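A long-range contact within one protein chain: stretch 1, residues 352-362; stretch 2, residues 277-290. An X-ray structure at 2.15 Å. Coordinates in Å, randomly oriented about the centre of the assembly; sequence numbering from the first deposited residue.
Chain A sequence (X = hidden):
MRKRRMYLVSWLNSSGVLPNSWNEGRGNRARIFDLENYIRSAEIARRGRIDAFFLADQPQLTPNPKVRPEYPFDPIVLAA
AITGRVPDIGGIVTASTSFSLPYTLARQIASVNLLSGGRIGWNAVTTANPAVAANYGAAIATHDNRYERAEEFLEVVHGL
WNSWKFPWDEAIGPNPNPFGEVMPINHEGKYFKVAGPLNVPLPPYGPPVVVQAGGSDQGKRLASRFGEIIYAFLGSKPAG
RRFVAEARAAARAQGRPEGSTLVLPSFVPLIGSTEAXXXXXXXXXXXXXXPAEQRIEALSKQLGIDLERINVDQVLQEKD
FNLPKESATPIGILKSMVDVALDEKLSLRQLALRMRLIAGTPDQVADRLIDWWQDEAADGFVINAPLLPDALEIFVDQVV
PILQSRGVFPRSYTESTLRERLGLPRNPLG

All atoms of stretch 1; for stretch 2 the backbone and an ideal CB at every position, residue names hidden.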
# COMPACT_ATOMS: atom_id res chain seq x y z
N ALA A 352 -38.90 6.54 4.65
CA ALA A 352 -38.25 6.38 3.35
C ALA A 352 -36.88 7.06 3.30
O ALA A 352 -35.95 6.56 2.65
CB ALA A 352 -39.12 6.95 2.23
N LEU A 353 -36.77 8.23 3.92
CA LEU A 353 -35.53 8.98 3.95
C LEU A 353 -34.58 8.43 5.03
O LEU A 353 -33.41 8.17 4.76
CB LEU A 353 -35.84 10.46 4.20
CG LEU A 353 -34.67 11.45 4.11
CD1 LEU A 353 -34.12 11.43 2.70
CD2 LEU A 353 -35.09 12.86 4.52
N ARG A 354 -35.11 8.21 6.24
CA ARG A 354 -34.31 7.79 7.39
C ARG A 354 -33.56 6.49 7.13
O ARG A 354 -32.48 6.28 7.70
CB ARG A 354 -35.24 7.65 8.60
CG ARG A 354 -34.76 6.73 9.70
CD ARG A 354 -33.55 7.30 10.46
NE ARG A 354 -33.28 6.51 11.66
CZ ARG A 354 -32.49 5.43 11.68
NH1 ARG A 354 -31.88 5.05 10.55
NH2 ARG A 354 -32.29 4.76 12.80
N MET A 355 -34.09 5.62 6.28
CA MET A 355 -33.41 4.36 5.99
C MET A 355 -32.21 4.58 5.08
O MET A 355 -31.25 3.81 5.13
CB MET A 355 -34.38 3.35 5.35
CG MET A 355 -35.51 2.88 6.27
SD MET A 355 -34.91 2.38 7.91
CE MET A 355 -34.10 0.83 7.57
N ARG A 356 -32.24 5.63 4.26
CA ARG A 356 -31.14 5.97 3.37
C ARG A 356 -30.09 6.87 4.04
O ARG A 356 -28.89 6.60 3.93
CB ARG A 356 -31.71 6.65 2.12
CG ARG A 356 -32.85 5.87 1.44
CD ARG A 356 -33.53 6.71 0.35
NE ARG A 356 -32.76 6.72 -0.89
CZ ARG A 356 -33.00 5.91 -1.92
NH1 ARG A 356 -33.99 5.03 -1.89
NH2 ARG A 356 -32.24 5.99 -3.00
N LEU A 357 -30.52 7.93 4.73
CA LEU A 357 -29.57 8.87 5.32
C LEU A 357 -30.18 9.56 6.53
O LEU A 357 -31.34 9.38 6.87
CB LEU A 357 -29.09 9.87 4.26
CG LEU A 357 -30.17 10.55 3.41
CD1 LEU A 357 -30.96 11.49 4.27
CD2 LEU A 357 -29.58 11.30 2.20
N ILE A 358 -29.36 10.35 7.22
CA ILE A 358 -29.77 11.11 8.38
C ILE A 358 -29.73 12.58 7.99
O ILE A 358 -28.66 13.20 7.97
CB ILE A 358 -28.89 10.82 9.61
CG1 ILE A 358 -28.91 9.33 10.01
CG2 ILE A 358 -29.35 11.68 10.77
CD1 ILE A 358 -30.26 8.86 10.57
N ALA A 359 -30.87 13.15 7.64
CA ALA A 359 -30.93 14.55 7.27
C ALA A 359 -31.31 15.38 8.48
O ALA A 359 -32.16 14.98 9.28
CB ALA A 359 -31.95 14.76 6.14
N GLY A 360 -30.67 16.54 8.64
CA GLY A 360 -30.99 17.40 9.76
C GLY A 360 -30.01 18.55 9.86
O GLY A 360 -29.05 18.65 9.09
N THR A 361 -30.27 19.44 10.84
CA THR A 361 -29.30 20.48 11.15
C THR A 361 -28.16 19.92 12.00
O THR A 361 -28.25 18.81 12.53
CB THR A 361 -29.97 21.65 11.89
OG1 THR A 361 -30.43 21.19 13.16
CG2 THR A 361 -31.12 22.26 11.08
N PRO A 362 -27.06 20.66 12.15
CA PRO A 362 -25.96 20.16 12.99
C PRO A 362 -26.41 19.75 14.39
O PRO A 362 -25.98 18.70 14.89
CB PRO A 362 -24.98 21.36 13.02
CG PRO A 362 -25.21 22.06 11.72
CD PRO A 362 -26.71 21.91 11.45
N UNK A 277 -32.18 24.85 4.23
CA UNK A 277 -31.10 24.17 3.54
C UNK A 277 -31.27 22.66 3.61
O UNK A 277 -30.96 21.96 2.64
CB UNK A 277 -29.75 24.58 4.13
N UNK A 278 -31.76 22.14 4.73
CA UNK A 278 -32.02 20.71 4.80
C UNK A 278 -33.08 20.33 3.78
O UNK A 278 -32.90 19.40 2.99
CB UNK A 278 -32.46 20.30 6.21
N UNK A 279 -34.19 21.07 3.76
CA UNK A 279 -35.24 20.74 2.81
C UNK A 279 -34.74 20.87 1.38
O UNK A 279 -35.06 20.03 0.53
CB UNK A 279 -36.46 21.64 3.03
N UNK A 280 -33.90 21.87 1.12
CA UNK A 280 -33.32 21.99 -0.21
C UNK A 280 -32.40 20.82 -0.53
O UNK A 280 -32.48 20.24 -1.62
CB UNK A 280 -32.55 23.31 -0.33
N UNK A 281 -31.49 20.48 0.39
CA UNK A 281 -30.57 19.37 0.12
C UNK A 281 -31.34 18.07 -0.10
O UNK A 281 -30.97 17.26 -0.96
CB UNK A 281 -29.58 19.20 1.27
N UNK A 282 -32.42 17.86 0.66
CA UNK A 282 -33.18 16.63 0.47
C UNK A 282 -33.82 16.62 -0.91
O UNK A 282 -33.92 15.58 -1.56
CB UNK A 282 -34.25 16.48 1.56
N UNK A 283 -34.27 17.79 -1.38
CA UNK A 283 -34.86 17.87 -2.71
C UNK A 283 -33.81 17.54 -3.77
O UNK A 283 -34.08 16.76 -4.69
CB UNK A 283 -35.45 19.26 -2.95
N UNK A 284 -32.60 18.09 -3.64
CA UNK A 284 -31.53 17.76 -4.57
C UNK A 284 -31.25 16.27 -4.58
O UNK A 284 -31.12 15.65 -5.64
CB UNK A 284 -30.26 18.53 -4.21
N UNK A 285 -31.10 15.68 -3.39
CA UNK A 285 -30.82 14.25 -3.32
C UNK A 285 -31.94 13.44 -3.96
O UNK A 285 -31.68 12.50 -4.72
CB UNK A 285 -30.62 13.82 -1.87
N UNK A 286 -33.19 13.80 -3.67
CA UNK A 286 -34.31 13.05 -4.24
C UNK A 286 -34.42 13.27 -5.74
O UNK A 286 -34.73 12.34 -6.49
CB UNK A 286 -35.62 13.45 -3.56
N UNK A 287 -34.15 14.49 -6.21
CA UNK A 287 -34.09 14.74 -7.64
C UNK A 287 -33.02 13.90 -8.34
O UNK A 287 -33.03 13.81 -9.57
CB UNK A 287 -33.83 16.23 -7.89
N UNK A 288 -32.12 13.28 -7.59
CA UNK A 288 -31.17 12.34 -8.14
C UNK A 288 -31.59 10.89 -8.05
O UNK A 288 -30.78 10.00 -8.32
CB UNK A 288 -29.82 12.51 -7.43
N UNK A 289 -32.85 10.68 -7.73
CA UNK A 289 -33.48 9.39 -7.53
C UNK A 289 -34.80 9.35 -8.33
O UNK A 289 -35.33 10.37 -8.78
CB UNK A 289 -33.72 9.13 -6.04
N UNK A 290 -35.35 8.16 -8.50
CA UNK A 290 -36.65 8.07 -9.13
C UNK A 290 -37.71 8.71 -8.22
O UNK A 290 -37.56 8.72 -6.99
CB UNK A 290 -37.00 6.61 -9.44

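Stretch 2 is helical to about 287, in a helix that begins earlier in the chain; its N-to-C direction makes an angle of 143° with that of strand 358-360. Positions 278, 282, 285 and 289, three or four residues apart, all point toward stretch 1. At 277 the CB has nothing of stretch 1 within 5.5 Å, and a polar or charged residue would suit; it is Glu 277.

Position 278 points toward the strand, its ideal CB 4.7 Å from Gly 360 C. Gly 360 offers no side chain, leaving bare backbone and the methyl of Ala 359, so a small or medium apolar residue would fit: alanine, valine, perhaps isoleucine. The residue is Val 278, with chi1 in t. Its CG2 lies 3.3 Å from Gly 360 O, while CG1 is 4.3 Å from Ala 359 CB.

Positions 279 and 280 are out of reach and free to be polar; they are Lys 279 and Arg 280. Position 281 points toward stretch 1 but finds no atom near its CB, so many residues are possible. The side chain of Leu 281 comes no nearer than 6.6 Å, from its CD1 to Gly 360 O.

At 282 the CB is directed at an apolar patch, 4.8 Å from Leu 353 CD2 and 5.4 Å from Ala 359 CB. That spacing favours a compact aliphatic side chain. Val 282 fills it, with CG2 4.0 Å from Leu 353 CD2 and 3.9 Å from Ala 359 CB.

Positions 283 and 284 lie beyond reach; they are Ala 283 and Glu 284, the latter salt-bridged to Arg 280.

Position 285 has its CB 4.9 Å from Leu 357 CD2, and farther along lies the guanidinium of Arg 356, a donor. The long gap favours a side chain of tyrosine's reach, apolar at its base and with an acceptor at its tip. In Tyr 285, Leu 357 CD2 sits over the ring face, 3.8 Å from the ring centroid, in a CH-pi contact. Arg 356 NE donates a very short, nearly straight hydrogen bond to Tyr 285 OH (2.5 Å).

At 286 the CB points sideways, so only a longer side chain could touch stretch 1. Glu 286 does, its OE2 4.2 Å from Leu 353 CD1.

Positions 287 and 288 are distant: Ala 287 and Gly 288, with room for a CB at the latter.

At 289 the CB points toward stretch 1, 4.6 Å from Arg 356 NH2. An acidic group could pair with that charge, or an apolar one could cover its flat face. Leu 289 does the latter, CD2 standing 3.3 Å from Arg 356 NH2. Position 290, out of reach, is the poorly ordered Asp 290.

Stretch 2 (277-290) EVKRLVAEYEAGLD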
# COMPACT_ATOMS: atom_id res chain seq x y z
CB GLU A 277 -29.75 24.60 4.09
CG GLU A 277 -29.36 26.01 3.64
CD GLU A 277 -29.52 26.19 2.13
OE1 GLU A 277 -28.91 25.40 1.37
OE2 GLU A 277 -30.27 27.10 1.71
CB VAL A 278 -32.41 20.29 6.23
CG1 VAL A 278 -33.01 18.89 6.23
CG2 VAL A 278 -31.19 20.33 7.16
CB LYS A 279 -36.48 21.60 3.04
CG LYS A 279 -37.28 21.16 4.26
CD LYS A 279 -38.71 21.67 4.21
CE LYS A 279 -38.76 23.18 4.11
NZ LYS A 279 -38.15 23.85 5.30
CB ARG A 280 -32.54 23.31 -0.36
CG ARG A 280 -31.93 23.45 -1.76
CD ARG A 280 -30.89 24.54 -1.87
NE ARG A 280 -29.55 24.06 -1.53
CZ ARG A 280 -28.42 24.61 -1.97
NH1 ARG A 280 -28.46 25.66 -2.79
NH2 ARG A 280 -27.25 24.10 -1.61
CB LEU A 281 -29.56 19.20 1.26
CG LEU A 281 -28.68 20.42 1.61
CD1 LEU A 281 -27.79 20.16 2.81
CD2 LEU A 281 -27.84 20.89 0.43
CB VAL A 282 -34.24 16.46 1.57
CG1 VAL A 282 -35.18 15.30 1.18
CG2 VAL A 282 -33.59 16.19 2.89
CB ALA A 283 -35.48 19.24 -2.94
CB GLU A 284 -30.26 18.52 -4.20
CG GLU A 284 -30.32 20.02 -4.38
CD GLU A 284 -29.13 20.72 -3.72
OE1 GLU A 284 -28.15 20.03 -3.32
OE2 GLU A 284 -29.18 21.97 -3.59
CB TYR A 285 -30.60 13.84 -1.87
CG TYR A 285 -30.68 12.37 -1.61
CD1 TYR A 285 -29.62 11.54 -1.90
CD2 TYR A 285 -31.82 11.81 -1.05
CE1 TYR A 285 -29.69 10.18 -1.65
CE2 TYR A 285 -31.90 10.46 -0.79
CZ TYR A 285 -30.82 9.65 -1.10
OH TYR A 285 -30.89 8.31 -0.85
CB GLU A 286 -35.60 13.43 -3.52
CG GLU A 286 -35.58 13.02 -2.04
CD GLU A 286 -36.69 12.05 -1.66
OE1 GLU A 286 -37.36 11.50 -2.56
OE2 GLU A 286 -36.90 11.84 -0.44
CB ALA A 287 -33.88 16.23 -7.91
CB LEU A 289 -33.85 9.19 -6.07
CG LEU A 289 -32.90 8.71 -5.00
CD1 LEU A 289 -31.56 9.36 -5.20
CD2 LEU A 289 -33.46 8.98 -3.60
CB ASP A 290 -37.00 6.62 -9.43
CG ASP A 290 -35.84 5.86 -10.04
OD1 ASP A 290 -35.14 6.45 -10.90
OD2 ASP A 290 -35.61 4.70 -9.65
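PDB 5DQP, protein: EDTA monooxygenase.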